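Local coordinates for CdiI immunity protein (Yersinia kristensenii ATCC 33638, PDB 5E3E) that binds the RNase A-superfamily toxin domain of its cognate CdiA and probably neutralises it, protecting the cell that makes it, at residues Ser11-Asn19 with Thr32-Glu40; Arg45-Leu56 with Glu87-Met97. All coordinates share one frame; numbering follows the deposited sequence. Where two conformers were deposited one is given.

Contact 1 of 2, residues Ser11-Asn19 with Thr32-Glu40; sequences SYLLRCYFN and TLAAYKATE
Tyr17 of helix 8-17 lies among Thr32, Ala35, Tyr36 and Thr39 of helix 29-39, a knob in a hole. Tyr17 CB meets the methyl CG2 of Thr32 (3.8 Å). With CG anti to the carbonyl carbon (chi1 -80°), the ring then runs along the other helix: Tyr17 CE2 comes 3.4 Å from Tyr36 CA, while CB of Tyr36 lies over the ring face. The two aromatic rings form a T-shaped pair, the edge of Tyr36 toward the face of Tyr17, with planes at 87°. At the end, Tyr17 OH donates to Glu40 OE2 (2.7 Å), arriving on the anti side of the carboxylate. Tyr12 OH donates to the same Glu40 OE2 at 2.5 Å, but from above the carboxylate plane. Gly62 N of the toxin chain is a third donor to this oxygen, and Tyr63 N of that chain hydrogen-bonds Tyr12 OH, placing this end of the packing at the complex interface. Leu13 CD1 sits 3.9 Å from the ring centroid of Tyr36, a CH-pi contact over its face. Phe18 receives Thr32 CG2 on one face and Leu33 CD2 at its edge. Helix 42-56 touches Tyr12 and Tyr36, whereas helix 86-96 packs against Leu33 and, through Trp89, Phe18.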
loop_
_atom_site.group_PDB
_atom_site.type_symbol
_atom_site.label_atom_id
_atom_site.label_comp_id
_atom_site.label_asym_id
_atom_site.label_seq_id
_atom_site.Cartn_x
_atom_site.Cartn_y
_atom_site.Cartn_z
ATOM N N SER A 11 8.131 0.226 -4.120
ATOM C CA SER A 11 6.691 0.510 -4.289
ATOM C C SER A 11 5.861 -0.714 -3.847
ATOM O O SER A 11 4.844 -0.564 -3.212
ATOM C CB SER A 11 6.351 0.881 -5.710
ATOM O OG SER A 11 7.035 2.077 -6.038
ATOM N N TYR A 12 6.330 -1.922 -4.183
ATOM C CA TYR A 12 5.637 -3.149 -3.818
ATOM C C TYR A 12 5.590 -3.330 -2.295
ATOM O O TYR A 12 4.501 -3.542 -1.752
ATOM C CB TYR A 12 6.301 -4.361 -4.475
ATOM C CG TYR A 12 5.685 -5.680 -4.102
ATOM C CD1 TYR A 12 4.402 -6.017 -4.525
ATOM C CD2 TYR A 12 6.356 -6.563 -3.310
ATOM C CE1 TYR A 12 3.822 -7.232 -4.186
ATOM C CE2 TYR A 12 5.782 -7.766 -2.945
ATOM C CZ TYR A 12 4.527 -8.120 -3.391
ATOM O OH TYR A 12 3.957 -9.357 -3.041
ATOM N N LEU A 13 6.747 -3.239 -1.614
ATOM C CA LEU A 13 6.754 -3.261 -0.157
ATOM C C LEU A 13 5.796 -2.221 0.439
ATOM O O LEU A 13 5.023 -2.521 1.322
ATOM C CB LEU A 13 8.141 -3.005 0.407
ATOM C CG LEU A 13 8.325 -2.951 1.918
ATOM C CD1 LEU A 13 8.001 -4.324 2.548
ATOM C CD2 LEU A 13 9.755 -2.523 2.225
ATOM N N LEU A 14 5.891 -0.990 -0.030
ATOM C CA LEU A 14 5.250 0.119 0.633
ATOM C C LEU A 14 3.758 0.208 0.320
ATOM O O LEU A 14 2.998 0.702 1.152
ATOM C CB LEU A 14 5.969 1.438 0.305
ATOM C CG LEU A 14 7.402 1.543 0.845
ATOM C CD1 LEU A 14 8.061 2.880 0.537
ATOM C CD2 LEU A 14 7.508 1.218 2.316
ATOM N N ARG A 15 3.348 -0.336 -0.817
ATOM C CA ARG A 15 1.952 -0.302 -1.211
ATOM C C ARG A 15 1.198 -1.576 -0.941
ATOM O O ARG A 15 0.007 -1.500 -0.639
ATOM C CB ARG A 15 1.781 0.092 -2.655
ATOM C CG ARG A 15 2.349 1.442 -2.961
ATOM C CD ARG A 15 2.157 1.777 -4.420
ATOM N NE ARG A 15 2.735 3.075 -4.795
ATOM C CZ ARG A 15 2.604 3.634 -6.005
ATOM N NH1 ARG A 15 1.926 3.032 -6.988
ATOM N NH2 ARG A 15 3.190 4.790 -6.260
ATOM N N CYS A 16 1.835 -2.735 -1.053
ATOM C CA CYS A 16 1.125 -3.986 -0.871
ATOM C C CYS A 16 1.253 -4.476 0.566
ATOM O O CYS A 16 0.328 -5.135 1.066
ATOM C CB CYS A 16 1.580 -5.063 -1.842
ATOM S SG CYS A 16 1.050 -4.759 -3.542
ATOM N N TYR A 17 2.424 -4.280 1.188
ATOM C CA TYR A 17 2.614 -4.717 2.550
ATOM C C TYR A 17 2.232 -3.599 3.497
ATOM O O TYR A 17 1.394 -3.834 4.367
ATOM C CB TYR A 17 4.045 -5.234 2.813
ATOM C CG TYR A 17 4.199 -6.657 2.315
ATOM C CD1 TYR A 17 4.451 -6.933 0.981
ATOM C CD2 TYR A 17 4.025 -7.742 3.209
ATOM C CE1 TYR A 17 4.530 -8.239 0.535
ATOM C CE2 TYR A 17 4.144 -9.036 2.784
ATOM C CZ TYR A 17 4.396 -9.287 1.450
ATOM O OH TYR A 17 4.484 -10.594 1.025
ATOM N N PHE A 18 2.833 -2.419 3.352
ATOM C CA PHE A 18 2.426 -1.277 4.185
ATOM C C PHE A 18 1.174 -0.595 3.683
ATOM O O PHE A 18 1.091 0.621 3.623
ATOM C CB PHE A 18 3.572 -0.313 4.449
ATOM C CG PHE A 18 4.638 -0.884 5.333
ATOM C CD1 PHE A 18 4.435 -0.994 6.686
ATOM C CD2 PHE A 18 5.820 -1.373 4.801
ATOM C CE1 PHE A 18 5.416 -1.528 7.510
ATOM C CE2 PHE A 18 6.818 -1.909 5.630
ATOM C CZ PHE A 18 6.592 -1.989 6.982
ATOM N N ASN A 19 0.172 -1.409 3.328
ATOM C CA ASN A 19 -1.143 -0.915 2.973
ATOM C C ASN A 19 -1.870 -0.396 4.236
ATOM O O ASN A 19 -1.399 -0.566 5.343
ATOM C CB ASN A 19 -1.955 -1.969 2.209
ATOM C CG ASN A 19 -2.337 -3.143 3.065
ATOM O OD1 ASN A 19 -3.094 -3.001 4.015
ATOM N ND2 ASN A 19 -1.810 -4.326 2.743
ATOM N N THR A 32 5.178 -6.876 9.861
ATOM C CA THR A 32 4.938 -6.677 8.424
ATOM C C THR A 32 6.206 -6.999 7.583
ATOM O O THR A 32 6.154 -7.750 6.599
ATOM C CB THR A 32 4.383 -5.274 8.161
ATOM O OG1 THR A 32 3.145 -5.134 8.881
ATOM C CG2 THR A 32 4.154 -5.045 6.656
ATOM N N LEU A 33 7.337 -6.441 7.995
ATOM C CA LEU A 33 8.622 -6.756 7.360
ATOM C C LEU A 33 8.930 -8.225 7.416
ATOM O O LEU A 33 9.393 -8.777 6.440
ATOM C CB LEU A 33 9.767 -5.949 8.009
ATOM C CG LEU A 33 9.693 -4.435 7.851
ATOM C CD1 LEU A 33 10.770 -3.702 8.647
ATOM C CD2 LEU A 33 9.705 -4.040 6.391
ATOM N N ALA A 34 8.608 -8.898 8.521
ATOM C CA ALA A 34 8.860 -10.324 8.624
ATOM C C ALA A 34 7.968 -11.128 7.701
ATOM O O ALA A 34 8.406 -12.133 7.160
ATOM C CB ALA A 34 8.692 -10.807 10.051
ATOM N N ALA A 35 6.718 -10.709 7.527
ATOM C CA ALA A 35 5.802 -11.383 6.604
ATOM C C ALA A 35 6.295 -11.252 5.153
ATOM O O ALA A 35 6.226 -12.213 4.385
ATOM C CB ALA A 35 4.396 -10.808 6.732
ATOM N N TYR A 36 6.783 -10.058 4.792
ATOM C CA TYR A 36 7.376 -9.850 3.484
ATOM C C TYR A 36 8.575 -10.787 3.283
ATOM O O TYR A 36 8.687 -11.475 2.266
ATOM C CB TYR A 36 7.773 -8.397 3.369
ATOM C CG TYR A 36 8.647 -8.061 2.213
ATOM C CD1 TYR A 36 8.096 -7.639 1.009
ATOM C CD2 TYR A 36 10.015 -8.050 2.334
ATOM C CE1 TYR A 36 8.893 -7.290 -0.069
ATOM C CE2 TYR A 36 10.828 -7.686 1.263
ATOM C CZ TYR A 36 10.273 -7.313 0.069
ATOM O OH TYR A 36 11.095 -6.940 -0.957
ATOM N N LYS A 37 9.445 -10.825 4.258
ATOM C CA LYS A 37 10.637 -11.638 4.148
ATOM C C LYS A 37 10.257 -13.099 3.969
ATOM O O LYS A 37 10.883 -13.804 3.150
ATOM C CB LYS A 37 11.555 -11.469 5.361
ATOM C CG LYS A 37 12.824 -12.327 5.219
ATOM C CD LYS A 37 13.850 -12.054 6.282
ATOM C CE LYS A 37 15.007 -13.004 6.046
ATOM N NZ LYS A 37 16.083 -12.888 7.052
ATOM N N ALA A 38 9.274 -13.570 4.738
ATOM C CA ALA A 38 8.878 -14.973 4.688
ATOM C C ALA A 38 8.193 -15.348 3.383
ATOM O O ALA A 38 8.354 -16.477 2.886
ATOM C CB ALA A 38 7.968 -15.314 5.852
ATOM N N THR A 39 7.424 -14.422 2.843
ATOM C CA THR A 39 6.564 -14.677 1.704
ATOM C C THR A 39 7.299 -14.532 0.374
ATOM O O THR A 39 7.126 -15.378 -0.531
ATOM C CB THR A 39 5.347 -13.710 1.741
ATOM O OG1 THR A 39 4.625 -13.900 2.960
ATOM C CG2 THR A 39 4.413 -13.975 0.574
ATOM N N GLU A 40 8.141 -13.501 0.256
ATOM C CA GLU A 40 8.745 -13.142 -1.017
ATOM C C GLU A 40 10.097 -13.832 -1.207
ATOM O O GLU A 40 10.692 -14.353 -0.246
ATOM C CB GLU A 40 8.902 -11.637 -1.148
ATOM C CG GLU A 40 7.621 -10.829 -0.896
ATOM C CD GLU A 40 6.462 -11.161 -1.834
ATOM O OE1 GLU A 40 6.719 -11.631 -2.955
ATOM O OE2 GLU A 40 5.275 -10.863 -1.521
#

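Contact 2 of 2, residues Arg45-Leu56 with Glu87-Met97; sequences RLQMKAEIDYLL and EEWLKHIYKQM
Arg45 opens the contact with its aliphatic part, which in the conformer given lies along Met97, a selenomethionine like Met48. One turn on, the bent chain of Met48 carries its methyl CE to CG of Met97 (3.9 Å) and near CG2 of Ile93. Lys49 lies across Tyr94: a bend at chi3 (64°) sets Lys49 CE over the ring face, 3.8 Å from the centroid and 18° off its normal. NZ continues beyond to an off-centre cation-pi position, and the O of a water accepts from Lys49 NZ (3.1 Å) and donates to Tyr94 O. These pairs belong to an antiparallel helix packing within an all-helical protein: the axes of 45-56 and 87-96 approach to 10.2 Å, with 155° between their N-to-C directions, and the nearest CA pairs run from Arg45 with Met97 to Leu56 with Glu87. Ile52 fills the middle, CD1 meeting Ile93 CG2 at 3.7 Å and CG2 meeting Leu90 CB. Asp53 brings OD2 obliquely to CE2 of Tyr94. Leu55 touches Leu90 through their CD1 methyls, and Leu69 of helix 62-72 also packs on both. Leu56 forks, CD2 to CG of Glu87 and CB of Leu90, CD1 to CG of Lys91, whose NZ forms a salt bridge with Glu87 OE1 (3.0 Å).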
loop_
_atom_site.group_PDB
_atom_site.type_symbol
_atom_site.label_atom_id
_atom_site.label_comp_id
_atom_site.label_asym_id
_atom_site.label_seq_id
_atom_site.Cartn_x
_atom_site.Cartn_y
_atom_site.Cartn_z
ATOM N N ARG A 45 13.677 -9.484 -2.254
ATOM C CA ARG A 45 14.177 -8.615 -1.189
ATOM C C ARG A 45 15.548 -8.005 -1.506
ATOM O O ARG A 45 15.802 -6.890 -1.081
ATOM C CB ARG A 45 14.157 -9.273 0.196
ATOM C CG ARG A 45 15.048 -10.455 0.373
ATOM C CD ARG A 45 15.113 -10.862 1.855
ATOM N NE ARG A 45 16.115 -11.905 2.052
ATOM C CZ ARG A 45 15.844 -13.207 2.017
ATOM N NH1 ARG A 45 14.605 -13.614 1.806
ATOM N NH2 ARG A 45 16.808 -14.118 2.201
ATOM N N LEU A 46 16.412 -8.717 -2.239
ATOM C CA LEU A 46 17.684 -8.120 -2.657
ATOM C C LEU A 46 17.484 -6.955 -3.623
ATOM O O LEU A 46 18.248 -5.994 -3.566
ATOM C CB LEU A 46 18.617 -9.155 -3.323
ATOM C CG LEU A 46 19.142 -10.166 -2.308
ATOM C CD1 LEU A 46 19.902 -11.249 -3.053
ATOM C CD2 LEU A 46 20.049 -9.497 -1.284
ATOM N N GLN A 47 16.461 -7.016 -4.481
ATOM C CA GLN A 47 16.197 -5.899 -5.397
ATOM C C GLN A 47 15.572 -4.724 -4.616
ATOM O O GLN A 47 15.829 -3.567 -4.935
ATOM C CB GLN A 47 15.304 -6.354 -6.539
ATOM C CG GLN A 47 16.069 -7.295 -7.497
ATOM C CD GLN A 47 15.229 -7.831 -8.638
ATOM O OE1 GLN A 47 15.367 -7.392 -9.787
ATOM N NE2 GLN A 47 14.370 -8.771 -8.330
HETATM N N MSE A 48 14.773 -5.036 -3.591
HETATM C CA MSE A 48 14.221 -3.999 -2.710
HETATM C C MSE A 48 15.367 -3.323 -1.959
HETATM O O MSE A 48 15.438 -2.101 -1.902
HETATM C CB MSE A 48 13.120 -4.613 -1.815
HETATM C CG MSE A 48 12.371 -3.601 -0.931
HETATM SE SE MSE A 48 13.439 -3.156 0.677
HETATM C CE MSE A 48 13.209 -4.887 1.603
ATOM N N LYS A 49 16.303 -4.110 -1.435
ATOM C CA LYS A 49 17.447 -3.556 -0.722
ATOM C C LYS A 49 18.267 -2.663 -1.660
ATOM O O LYS A 49 18.760 -1.619 -1.242
ATOM C CB LYS A 49 18.294 -4.676 -0.117
ATOM C CG LYS A 49 17.599 -5.267 1.110
ATOM C CD LYS A 49 18.193 -6.582 1.596
ATOM C CE LYS A 49 19.591 -6.427 2.067
ATOM N NZ LYS A 49 20.138 -7.783 2.358
ATOM N N ALA A 50 18.440 -3.086 -2.906
ATOM C CA ALA A 50 19.209 -2.253 -3.871
ATOM C C ALA A 50 18.565 -0.888 -4.040
ATOM O O ALA A 50 19.275 0.116 -4.086
ATOM C CB ALA A 50 19.353 -2.946 -5.211
ATOM N N GLU A 51 17.235 -0.844 -4.103
ATOM C CA GLU A 51 16.517 0.448 -4.178
ATOM C C GLU A 51 16.702 1.310 -2.918
ATOM O O GLU A 51 16.916 2.501 -3.013
ATOM C CB GLU A 51 15.027 0.247 -4.466
ATOM C CG GLU A 51 14.774 -0.281 -5.856
ATOM C CD GLU A 51 13.283 -0.328 -6.233
ATOM O OE1 GLU A 51 12.434 0.144 -5.449
ATOM O OE2 GLU A 51 12.995 -0.859 -7.321
ATOM N N ILE A 52 16.655 0.699 -1.732
ATOM C CA ILE A 52 17.003 1.425 -0.526
ATOM C C ILE A 52 18.387 2.060 -0.670
ATOM O O ILE A 52 18.584 3.210 -0.289
ATOM C CB ILE A 52 16.952 0.532 0.721
ATOM C CG1 ILE A 52 15.516 0.142 0.999
ATOM C CG2 ILE A 52 17.668 1.232 1.888
ATOM C CD1 ILE A 52 15.287 -0.686 2.273
ATOM N N ASP A 53 19.355 1.311 -1.200
ATOM C CA ASP A 53 20.694 1.843 -1.296
ATOM C C ASP A 53 20.763 3.015 -2.271
ATOM O O ASP A 53 21.499 3.974 -2.018
ATOM C CB ASP A 53 21.675 0.758 -1.736
ATOM C CG ASP A 53 22.183 -0.055 -0.592
ATOM O OD1 ASP A 53 22.323 0.511 0.519
ATOM O OD2 ASP A 53 22.522 -1.221 -0.841
ATOM N N TYR A 54 19.991 2.954 -3.356
ATOM C CA TYR A 54 19.959 4.075 -4.319
ATOM C C TYR A 54 19.451 5.339 -3.621
ATOM O O TYR A 54 19.927 6.448 -3.908
ATOM C CB TYR A 54 19.085 3.787 -5.536
ATOM C CG TYR A 54 19.800 2.964 -6.579
ATOM C CD1 TYR A 54 20.896 3.500 -7.268
ATOM C CD2 TYR A 54 19.362 1.702 -6.921
ATOM C CE1 TYR A 54 21.570 2.759 -8.227
ATOM C CE2 TYR A 54 20.011 0.955 -7.877
ATOM C CZ TYR A 54 21.122 1.505 -8.540
ATOM O OH TYR A 54 21.799 0.750 -9.471
ATOM N N LEU A 55 18.524 5.174 -2.696
ATOM C CA LEU A 55 18.020 6.338 -1.969
ATOM C C LEU A 55 18.989 6.816 -0.927
ATOM O O LEU A 55 19.224 8.021 -0.848
ATOM C CB LEU A 55 16.662 6.055 -1.308
ATOM C CG LEU A 55 15.489 5.822 -2.285
ATOM C CD1 LEU A 55 14.227 5.481 -1.491
ATOM C CD2 LEU A 55 15.225 6.978 -3.232
ATOM N N LEU A 56 19.504 5.897 -0.100
ATOM C CA LEU A 56 20.357 6.274 1.007
ATOM C C LEU A 56 21.622 6.993 0.508
ATOM O O LEU A 56 22.126 7.912 1.169
ATOM C CB LEU A 56 20.761 5.062 1.851
ATOM C CG LEU A 56 19.705 4.370 2.686
ATOM C CD1 LEU A 56 20.342 3.155 3.376
ATOM C CD2 LEU A 56 19.133 5.415 3.627
ATOM N N GLU A 87 15.955 8.271 6.681
ATOM C CA GLU A 87 17.195 7.469 6.612
ATOM C C GLU A 87 17.213 6.382 7.659
ATOM O O GLU A 87 17.569 5.250 7.387
ATOM C CB GLU A 87 18.421 8.363 6.831
ATOM C CG GLU A 87 19.759 7.635 6.836
ATOM C CD GLU A 87 20.942 8.542 7.113
ATOM O OE1 GLU A 87 22.047 8.001 7.328
ATOM O OE2 GLU A 87 20.794 9.782 7.081
ATOM N N GLU A 88 16.898 6.727 8.891
ATOM C CA GLU A 88 16.984 5.718 9.956
ATOM C C GLU A 88 15.958 4.580 9.733
ATOM O O GLU A 88 16.247 3.418 9.982
ATOM C CB GLU A 88 16.872 6.338 11.335
ATOM C CG GLU A 88 18.040 7.252 11.708
ATOM C CD GLU A 88 19.420 6.654 11.486
ATOM O OE1 GLU A 88 19.621 5.470 11.810
ATOM O OE2 GLU A 88 20.339 7.363 10.975
ATOM N N TRP A 89 14.763 4.901 9.272
ATOM C CA TRP A 89 13.769 3.861 9.041
ATOM C C TRP A 89 14.244 2.971 7.897
ATOM O O TRP A 89 14.144 1.753 7.991
ATOM C CB TRP A 89 12.380 4.411 8.726
ATOM C CG TRP A 89 11.382 3.313 8.662
ATOM C CD1 TRP A 89 11.218 2.320 9.597
ATOM C CD2 TRP A 89 10.470 3.015 7.605
ATOM N NE1 TRP A 89 10.244 1.442 9.198
ATOM C CE2 TRP A 89 9.760 1.856 7.981
ATOM C CE3 TRP A 89 10.133 3.654 6.407
ATOM C CZ2 TRP A 89 8.762 1.309 7.194
ATOM C CZ3 TRP A 89 9.158 3.099 5.628
ATOM C CH2 TRP A 89 8.475 1.957 6.017
ATOM N N LEU A 90 14.765 3.563 6.807
ATOM C CA LEU A 90 15.238 2.718 5.699
ATOM C C LEU A 90 16.392 1.793 6.148
ATOM O O LEU A 90 16.470 0.654 5.682
ATOM C CB LEU A 90 15.688 3.543 4.498
ATOM C CG LEU A 90 14.607 4.288 3.712
ATOM C CD1 LEU A 90 15.206 5.076 2.560
ATOM C CD2 LEU A 90 13.554 3.377 3.187
ATOM N N LYS A 91 17.312 2.302 6.957
ATOM C CA LYS A 91 18.424 1.486 7.462
ATOM C C LYS A 91 17.885 0.332 8.308
ATOM O O LYS A 91 18.401 -0.831 8.225
ATOM C CB LYS A 91 19.402 2.329 8.283
ATOM C CG LYS A 91 20.255 3.263 7.423
ATOM C CD LYS A 91 21.299 3.965 8.287
ATOM C CE LYS A 91 22.276 4.760 7.423
ATOM N NZ LYS A 91 23.383 5.431 8.181
ATOM N N HIS A 92 16.837 0.633 9.076
ATOM C CA HIS A 92 16.135 -0.414 9.853
ATOM C C HIS A 92 15.486 -1.504 8.955
ATOM O O HIS A 92 15.611 -2.721 9.243
ATOM C CB HIS A 92 15.087 0.236 10.756
ATOM C CG HIS A 92 14.206 -0.744 11.449
ATOM N ND1 HIS A 92 14.624 -1.503 12.520
ATOM C CD2 HIS A 92 12.931 -1.102 11.208
ATOM C CE1 HIS A 92 13.629 -2.273 12.929
ATOM N NE2 HIS A 92 12.575 -2.018 12.175
ATOM N N ILE A 93 14.791 -1.106 7.896
ATOM C CA ILE A 93 14.175 -2.086 6.965
ATOM C C ILE A 93 15.285 -2.980 6.425
ATOM O O ILE A 93 15.181 -4.187 6.446
ATOM C CB ILE A 93 13.465 -1.415 5.797
ATOM C CG1 ILE A 93 12.231 -0.640 6.276
ATOM C CG2 ILE A 93 13.096 -2.435 4.703
ATOM C CD1 ILE A 93 11.653 0.203 5.165
ATOM N N TYR A 94 16.360 -2.358 5.976
ATOM C CA TYR A 94 17.484 -3.073 5.383
ATOM C C TYR A 94 18.005 -4.153 6.368
ATOM O O TYR A 94 18.181 -5.323 5.995
ATOM C CB TYR A 94 18.579 -2.061 5.019
ATOM C CG TYR A 94 19.628 -2.555 4.067
ATOM C CD1 TYR A 94 20.637 -3.400 4.532
ATOM C CD2 TYR A 94 19.653 -2.171 2.728
ATOM C CE1 TYR A 94 21.625 -3.862 3.701
ATOM C CE2 TYR A 94 20.669 -2.621 1.877
ATOM C CZ TYR A 94 21.647 -3.462 2.374
ATOM O OH TYR A 94 22.695 -3.989 1.611
ATOM N N LYS A 95 18.240 -3.753 7.609
ATOM C CA LYS A 95 18.751 -4.648 8.642
ATOM C C LYS A 95 17.788 -5.771 9.016
ATOM O O LYS A 95 18.225 -6.878 9.366
ATOM C CB LYS A 95 19.098 -3.844 9.896
ATOM C CG LYS A 95 19.986 -4.558 10.892
ATOM C CD LYS A 95 20.402 -3.654 12.058
ATOM C CE LYS A 95 21.216 -2.443 11.639
ATOM N NZ LYS A 95 21.333 -1.499 12.794
ATOM N N GLN A 96 16.492 -5.468 9.020
ATOM C CA GLN A 96 15.453 -6.477 9.275
ATOM C C GLN A 96 15.432 -7.622 8.262
ATOM O O GLN A 96 14.939 -8.729 8.552
ATOM C CB GLN A 96 14.070 -5.820 9.383
ATOM C CG GLN A 96 13.942 -4.936 10.634
ATOM C CD GLN A 96 13.991 -5.709 11.949
ATOM O OE1 GLN A 96 14.898 -5.527 12.746
ATOM N NE2 GLN A 96 13.025 -6.541 12.183
HETATM N N MSE A 97 15.988 -7.377 7.085
HETATM C CA MSE A 97 16.113 -8.408 6.084
HETATM C C MSE A 97 17.191 -9.423 6.372
HETATM O O MSE A 97 17.226 -10.487 5.748
HETATM C CB MSE A 97 16.358 -7.784 4.702
HETATM C CG MSE A 97 15.174 -6.895 4.305
HETATM SE SE MSE A 97 13.484 -7.905 4.060
HETATM C CE MSE A 97 12.611 -7.310 5.718
HETATM O O HOH W 1 20.239 -7.058 5.346
#

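In the fold
The centres of the two contacts lie about 13 Å apart, and along the chain they come in series: contact 1, joining helix 8-17 to helix 29-39, closes at Glu40 before contact 2, joining helix 42-56 to helix 86-96, opens at Arg45. Helix 29-39 is followed directly by helix 42-56, while helix 86-96 returns from the far end of the sequence. The contacts touch where these helices meet: Lys37 NZ probably hydrogen-bonds Met97 O at 3.0 Å, and Tyr36 OH packs 3.2 Å from Met48 CB. The partner toxin chain reaches contact 1 but not 45-56 or 87-97. Contact 2 therefore belongs to the immunity protein's own helical packing, whereas contact 1 also contributes to the toxin-binding surface.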